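Phosphate binding protein (Planctomyces limnophilus, PDB 4JWO) probably binds phosphate as the PstS-type substrate-binding protein of a system that transports phosphate across the cytoplasmic membrane. Local coordinates at residues T70-S75 and R284-I288; Y243-E248 and V319-K323. All blocks are in the same frame, centred on the assembly; numbering follows the deposited sequence.

Contact 1 (T70-S75 and R284-I288)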
loop_
_atom_site.group_PDB
_atom_site.type_symbol
_atom_site.label_atom_id
_atom_site.label_comp_id
_atom_site.label_asym_id
_atom_site.label_seq_id
_atom_site.Cartn_x
_atom_site.Cartn_y
_atom_site.Cartn_z
ATOM N N THR A 70 2.175 -2.891 4.459
ATOM C CA THR A 70 1.485 -3.015 3.185
ATOM C C THR A 70 2.095 -4.041 2.238
ATOM O O THR A 70 1.416 -4.559 1.361
ATOM C CB THR A 70 1.271 -1.649 2.472
ATOM O OG1 THR A 70 2.532 -1.021 2.238
ATOM C CG2 THR A 70 0.427 -0.740 3.339
ATOM N N VAL A 71 3.378 -4.341 2.415
ATOM C CA VAL A 71 4.002 -5.379 1.609
ATOM C C VAL A 71 3.827 -6.745 2.287
ATOM O O VAL A 71 3.799 -7.771 1.610
ATOM C CB VAL A 71 5.478 -5.058 1.304
ATOM C CG1 VAL A 71 6.105 -6.133 0.406
ATOM C CG2 VAL A 71 5.578 -3.672 0.647
ATOM N N PHE A 72 3.646 -6.737 3.612
ATOM C CA PHE A 72 3.408 -7.963 4.398
ATOM C C PHE A 72 2.429 -8.969 3.759
ATOM O O PHE A 72 2.748 -10.155 3.686
ATOM C CB PHE A 72 2.956 -7.609 5.833
ATOM C CG PHE A 72 2.903 -8.785 6.785
ATOM C CD1 PHE A 72 4.047 -9.240 7.409
ATOM C CD2 PHE A 72 1.697 -9.388 7.100
ATOM C CE1 PHE A 72 4.000 -10.304 8.311
ATOM C CE2 PHE A 72 1.642 -10.452 8.000
ATOM C CZ PHE A 72 2.799 -10.911 8.599
ATOM N N PRO A 73 1.249 -8.511 3.279
ATOM C CA PRO A 73 0.321 -9.511 2.728
ATOM C C PRO A 73 0.861 -10.194 1.478
ATOM O O PRO A 73 0.571 -11.371 1.252
ATOM C CB PRO A 73 -0.936 -8.694 2.387
ATOM C CG PRO A 73 -0.823 -7.450 3.200
ATOM C CD PRO A 73 0.648 -7.167 3.312
ATOM N N ILE A 74 1.631 -9.467 0.674
ATOM C CA ILE A 74 2.284 -10.062 -0.484
ATOM C C ILE A 74 3.340 -11.059 -0.028
ATOM O O ILE A 74 3.342 -12.208 -0.453
ATOM C CB ILE A 74 2.952 -8.993 -1.367
ATOM C CG1 ILE A 74 1.903 -8.020 -1.904
ATOM C CG2 ILE A 74 3.728 -9.646 -2.508
ATOM C CD1 ILE A 74 2.513 -6.862 -2.675
ATOM N N SER A 75 4.237 -10.614 0.846
ATOM C CA SER A 75 5.297 -11.478 1.354
ATOM C C SER A 75 4.750 -12.743 2.018
ATOM O O SER A 75 5.294 -13.829 1.827
ATOM C CB SER A 75 6.198 -10.722 2.336
ATOM O OG SER A 75 6.866 -9.662 1.683
ATOM N N ARG A 284 0.359 4.147 -4.976
ATOM C CA ARG A 284 1.814 4.165 -4.984
ATOM C C ARG A 284 2.350 2.769 -5.248
ATOM O O ARG A 284 1.690 1.775 -4.932
ATOM C CB ARG A 284 2.346 4.672 -3.642
ATOM C CG ARG A 284 2.068 3.746 -2.466
ATOM C CD ARG A 284 2.508 4.410 -1.194
ATOM N NE ARG A 284 2.141 3.648 -0.009
ATOM C CZ ARG A 284 2.445 4.023 1.232
ATOM N NH1 ARG A 284 3.107 5.152 1.446
ATOM N NH2 ARG A 284 2.072 3.278 2.256
ATOM N N PRO A 285 3.566 2.687 -5.807
ATOM C CA PRO A 285 4.178 1.387 -6.075
ATOM C C PRO A 285 4.699 0.754 -4.793
ATOM O O PRO A 285 5.068 1.464 -3.854
ATOM C CB PRO A 285 5.330 1.731 -7.021
ATOM C CG PRO A 285 5.680 3.168 -6.685
ATOM C CD PRO A 285 4.371 3.812 -6.314
ATOM N N LEU A 286 4.714 -0.575 -4.755
ATOM C CA LEU A 286 5.275 -1.314 -3.626
ATOM C C LEU A 286 6.538 -2.033 -4.061
ATOM O O LEU A 286 6.624 -2.509 -5.196
ATOM C CB LEU A 286 4.262 -2.324 -3.111
ATOM C CG LEU A 286 2.942 -1.754 -2.594
ATOM C CD1 LEU A 286 2.111 -2.871 -1.977
ATOM C CD2 LEU A 286 3.216 -0.653 -1.573
ATOM N N PHE A 287 7.512 -2.125 -3.154
ATOM C CA PHE A 287 8.823 -2.669 -3.483
ATOM C C PHE A 287 9.277 -3.807 -2.578
ATOM O O PHE A 287 8.909 -3.888 -1.404
ATOM C CB PHE A 287 9.893 -1.570 -3.443
ATOM C CG PHE A 287 9.569 -0.383 -4.303
ATOM C CD1 PHE A 287 9.960 -0.350 -5.628
ATOM C CD2 PHE A 287 8.853 0.687 -3.787
ATOM C CE1 PHE A 287 9.657 0.744 -6.425
ATOM C CE2 PHE A 287 8.544 1.781 -4.582
ATOM C CZ PHE A 287 8.943 1.803 -5.901
ATOM N N ILE A 288 10.106 -4.666 -3.152
ATOM C CA ILE A 288 10.851 -5.665 -2.402
ATOM C C ILE A 288 12.328 -5.422 -2.681
ATOM O O ILE A 288 12.727 -5.264 -3.837
ATOM C CB ILE A 288 10.458 -7.088 -2.843
ATOM C CG1 ILE A 288 9.122 -7.488 -2.210
ATOM C CG2 ILE A 288 11.552 -8.095 -2.483
ATOM C CD1 ILE A 288 9.230 -7.930 -0.750
HETATM O O HOH W 1 1.247 1.087 0.603
#
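Thr-70, Val-71 and Ile-74, at the N-terminal end of helix 72-85 and the loop before it, pack on strand 283-291 in the core of a type 2 periplasmic binding protein fold. Leu-286 points at the loop, and both its methyls touch Thr-70, the side chains crossing at about a right angle. Its CD1 lies 3.8 Å from Thr-70 O, and its CD2 is 3.9 Å from Thr-70 OG1. The same CD1 also meets Ile-74 CD1 at 4.1 Å. Val-71 holds CG1 anti to its own N (chi1 -178°), which brings this methyl within 3.8 Å of Ile-288 CD1. Its other methyl, CG2, reaches the CB of Leu-286 at 4.2 Å. Ile-288 sets out alongside the interface, and chi2 (-79°) brings CD1 back to it, where it touches both Val-71 CG1 and Ser-75 OG. No direct hydrogen bond joins the segments. A water bridges them instead: it is 3.0 Å from Thr-70 OG1 and accepts from Arg-284 NE at 2.8 Å, in the guanidinium plane. Thr-70 OG1 also bonds to Ser-68, and Arg-284 pairs with Glu-205. A sulfate about 5 Å from the Thr-70 side chain, probably from the crystallisation liquor, is consistent with a nearby anion pocket. Helix 298-308 closes the apolar side, with Leu-307 touching Ile-74 and Ile-288. Strand 283-291 itself runs between strands 112-115 and 134-148, antiparallel to both.

Contact 2 (Y243-E248 and V319-K323). With SO4 (sulfate ion), chain D; FMT (formic acid), chain E.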
loop_
_atom_site.group_PDB
_atom_site.type_symbol
_atom_site.label_atom_id
_atom_site.label_comp_id
_atom_site.label_asym_id
_atom_site.label_seq_id
_atom_site.Cartn_x
_atom_site.Cartn_y
_atom_site.Cartn_z
ATOM N N TYR A 243 -8.743 -0.016 -3.295
ATOM C CA TYR A 243 -9.402 0.222 -4.573
ATOM C C TYR A 243 -10.248 -0.964 -5.051
ATOM O O TYR A 243 -11.319 -0.773 -5.645
ATOM C CB TYR A 243 -8.361 0.615 -5.629
ATOM C CG TYR A 243 -8.944 0.723 -7.010
ATOM C CD1 TYR A 243 -9.595 1.877 -7.422
ATOM C CD2 TYR A 243 -8.868 -0.346 -7.902
ATOM C CE1 TYR A 243 -10.148 1.964 -8.695
ATOM C CE2 TYR A 243 -9.417 -0.260 -9.167
ATOM C CZ TYR A 243 -10.051 0.892 -9.552
ATOM O OH TYR A 243 -10.606 0.968 -10.812
ATOM N N ALA A 244 -9.777 -2.184 -4.795
ATOM C CA ALA A 244 -10.478 -3.374 -5.279
ATOM C C ALA A 244 -11.895 -3.418 -4.749
ATOM O O ALA A 244 -12.816 -3.818 -5.456
ATOM C CB ALA A 244 -9.719 -4.649 -4.900
ATOM N N TYR A 245 -12.082 -2.981 -3.507
ATOM C CA TYR A 245 -13.412 -2.995 -2.917
ATOM C C TYR A 245 -14.299 -1.870 -3.455
ATOM O O TYR A 245 -15.511 -2.011 -3.506
ATOM C CB TYR A 245 -13.316 -2.989 -1.377
ATOM C CG TYR A 245 -12.893 -4.334 -0.815
ATOM C CD1 TYR A 245 -13.831 -5.335 -0.595
ATOM C CD2 TYR A 245 -11.561 -4.605 -0.508
ATOM C CE1 TYR A 245 -13.460 -6.574 -0.084
ATOM C CE2 TYR A 245 -11.183 -5.845 0.009
ATOM C CZ TYR A 245 -12.140 -6.822 0.214
ATOM O OH TYR A 245 -11.787 -8.056 0.724
ATOM N N PHE A 246 -13.703 -0.766 -3.897
ATOM C CA PHE A 246 -14.496 0.219 -4.622
ATOM C C PHE A 246 -14.900 -0.325 -5.991
ATOM O O PHE A 246 -16.074 -0.256 -6.378
ATOM C CB PHE A 246 -13.764 1.558 -4.815
ATOM C CG PHE A 246 -14.408 2.426 -5.868
ATOM C CD1 PHE A 246 -15.616 3.073 -5.615
ATOM C CD2 PHE A 246 -13.844 2.545 -7.137
ATOM C CE1 PHE A 246 -16.237 3.836 -6.597
ATOM C CE2 PHE A 246 -14.468 3.304 -8.120
ATOM C CZ PHE A 246 -15.657 3.951 -7.850
ATOM N N ALA A 247 -13.921 -0.854 -6.722
ATOM C CA ALA A 247 -14.128 -1.226 -8.119
ATOM C C ALA A 247 -15.256 -2.226 -8.274
ATOM O O ALA A 247 -16.058 -2.140 -9.208
ATOM C CB ALA A 247 -12.838 -1.778 -8.727
ATOM N N GLU A 248 -15.351 -3.159 -7.339
ATOM C CA GLU A 248 -16.343 -4.218 -7.479
ATOM C C GLU A 248 -17.711 -3.772 -6.982
ATOM O O GLU A 248 -18.703 -4.481 -7.153
ATOM C CB GLU A 248 -15.893 -5.462 -6.728
ATOM C CG GLU A 248 -15.882 -5.261 -5.248
ATOM C CD GLU A 248 -15.324 -6.447 -4.494
ATOM O OE1 GLU A 248 -15.713 -6.631 -3.322
ATOM O OE2 GLU A 248 -14.491 -7.183 -5.065
ATOM N N VAL A 319 -4.448 -10.782 -3.164
ATOM C CA VAL A 319 -4.486 -10.051 -1.900
ATOM C C VAL A 319 -4.981 -8.621 -2.122
ATOM O O VAL A 319 -4.789 -7.750 -1.276
ATOM C CB VAL A 319 -3.127 -10.055 -1.171
ATOM C CG1 VAL A 319 -2.713 -11.493 -0.824
ATOM C CG2 VAL A 319 -2.065 -9.364 -2.022
ATOM N N LYS A 320 -5.595 -8.404 -3.288
ATOM C CA LYS A 320 -6.384 -7.203 -3.598
ATOM C C LYS A 320 -5.560 -5.990 -4.030
ATOM O O LYS A 320 -6.054 -4.856 -4.003
ATOM C CB LYS A 320 -7.341 -6.839 -2.453
ATOM C CG LYS A 320 -8.293 -7.966 -2.034
ATOM C CD LYS A 320 -9.332 -8.274 -3.094
ATOM C CE LYS A 320 -10.423 -9.161 -2.514
ATOM N NZ LYS A 320 -11.556 -9.358 -3.464
ATOM N N TYR A 321 -4.323 -6.230 -4.446
ATOM C CA TYR A 321 -3.495 -5.173 -5.004
ATOM C C TYR A 321 -3.588 -5.176 -6.525
ATOM O O TYR A 321 -4.248 -6.031 -7.119
ATOM C CB TYR A 321 -2.031 -5.325 -4.558
ATOM C CG TYR A 321 -1.771 -4.976 -3.101
ATOM C CD1 TYR A 321 -2.386 -3.886 -2.503
ATOM C CD2 TYR A 321 -0.898 -5.730 -2.331
ATOM C CE1 TYR A 321 -2.141 -3.566 -1.159
ATOM C CE2 TYR A 321 -0.647 -5.414 -0.998
ATOM C CZ TYR A 321 -1.269 -4.327 -0.424
ATOM O OH TYR A 321 -1.021 -4.025 0.897
ATOM N N ILE A 322 -2.928 -4.207 -7.144
ATOM C CA ILE A 322 -2.917 -4.054 -8.596
ATOM C C ILE A 322 -1.580 -4.582 -9.123
ATOM O O ILE A 322 -0.519 -4.228 -8.607
ATOM C CB ILE A 322 -3.094 -2.559 -8.968
ATOM C CG1 ILE A 322 -4.494 -2.081 -8.543
ATOM C CG2 ILE A 322 -2.848 -2.350 -10.447
ATOM C CD1 ILE A 322 -4.652 -0.571 -8.463
ATOM N N LYS A 323 -1.619 -5.452 -10.129
ATOM C CA LYS A 323 -0.367 -6.013 -10.632
ATOM C C LYS A 323 0.362 -4.943 -11.435
ATOM O O LYS A 323 -0.267 -4.026 -11.975
ATOM C CB LYS A 323 -0.603 -7.286 -11.457
ATOM C CG LYS A 323 -1.296 -7.063 -12.778
ATOM C CD LYS A 323 -1.397 -8.363 -13.557
ATOM C CE LYS A 323 -2.093 -8.143 -14.895
ATOM N NZ LYS A 323 -2.071 -9.393 -15.709
HETATM S S SO4 D . -13.544 -10.837 -0.555
HETATM O O1 SO4 D . -14.498 -11.950 -0.482
HETATM O O2 SO4 D . -13.590 -10.250 -1.892
HETATM O O3 SO4 D . -13.903 -9.796 0.414
HETATM O O4 SO4 D . -12.211 -11.371 -0.264
HETATM C C FMT E . -10.691 -1.840 -12.113
HETATM O O1 FMT E . -11.570 -0.993 -12.269
HETATM O O2 FMT E . -10.852 -2.916 -11.537
HETATM O O HOH W 2 -7.587 -3.172 -2.518
HETATM O O HOH W 3 -12.340 -7.530 -6.165
#
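Lys-320 bends at chi2 (-69°), and this lays its chain along Ala-244 and up to the ring of Tyr-245. CD passes 4.1 Å from Ala-244 CB. CE then comes within 3.7 Å of Tyr-245 OH, the two side chains crossing at about a right angle. The ammonium and the phenol both grip one surface sulfate, probably from the crystallisation liquor. Lys-320 NZ donates to its O2 at 2.7 Å, and Tyr-245 OH donates to its O3 at 2.8 Å, with O3 at the ring edge near its plane. Lys-320 NZ also lies 4.0 Å from Glu-248 OE2, a long salt bridge. Its attraction to the Tyr-245 ring is weak at most. The backbone places this lysine. Lys-320 is the C-prime residue, with positive phi, of the Schellman motif that ends helix 310-318. In the motif Tyr-321 N bonds to Val-316 O and Lys-320 N to Glu-317 O. A water donates to Lys-320 O at 2.7 Å and weakly accepts from Ala-244 N. On the more apolar side, Ile-322 CD1 rests 4.3 Å from Tyr-243 CD2, and Ile-274 of helix 271-275 touches both residues. Tyr-243 OH donates to O1 of a bound formic acid at 2.6 Å, of the same probable origin.

The centres of contacts 1 and 2 are 14 Å apart, and the two touch. Along the chain their segments alternate: 70-75, 243-248, 284-288, 319-323. Contact 1 is buried near the middle of the protein; contact 2 is at the surface. Tyr-321 joins them. Its OH makes a probable hydrogen bond to Thr-70 O at 2.5 Å, and its ring packs on Ile-74 and Leu-286. Strand 134-148 is shared as well: it bonds by its backbone to Leu-286, Tyr-243 and Ile-322. Contact 2 reaches from one lobe to the other across the cleft, while contact 1 lies within one lobe.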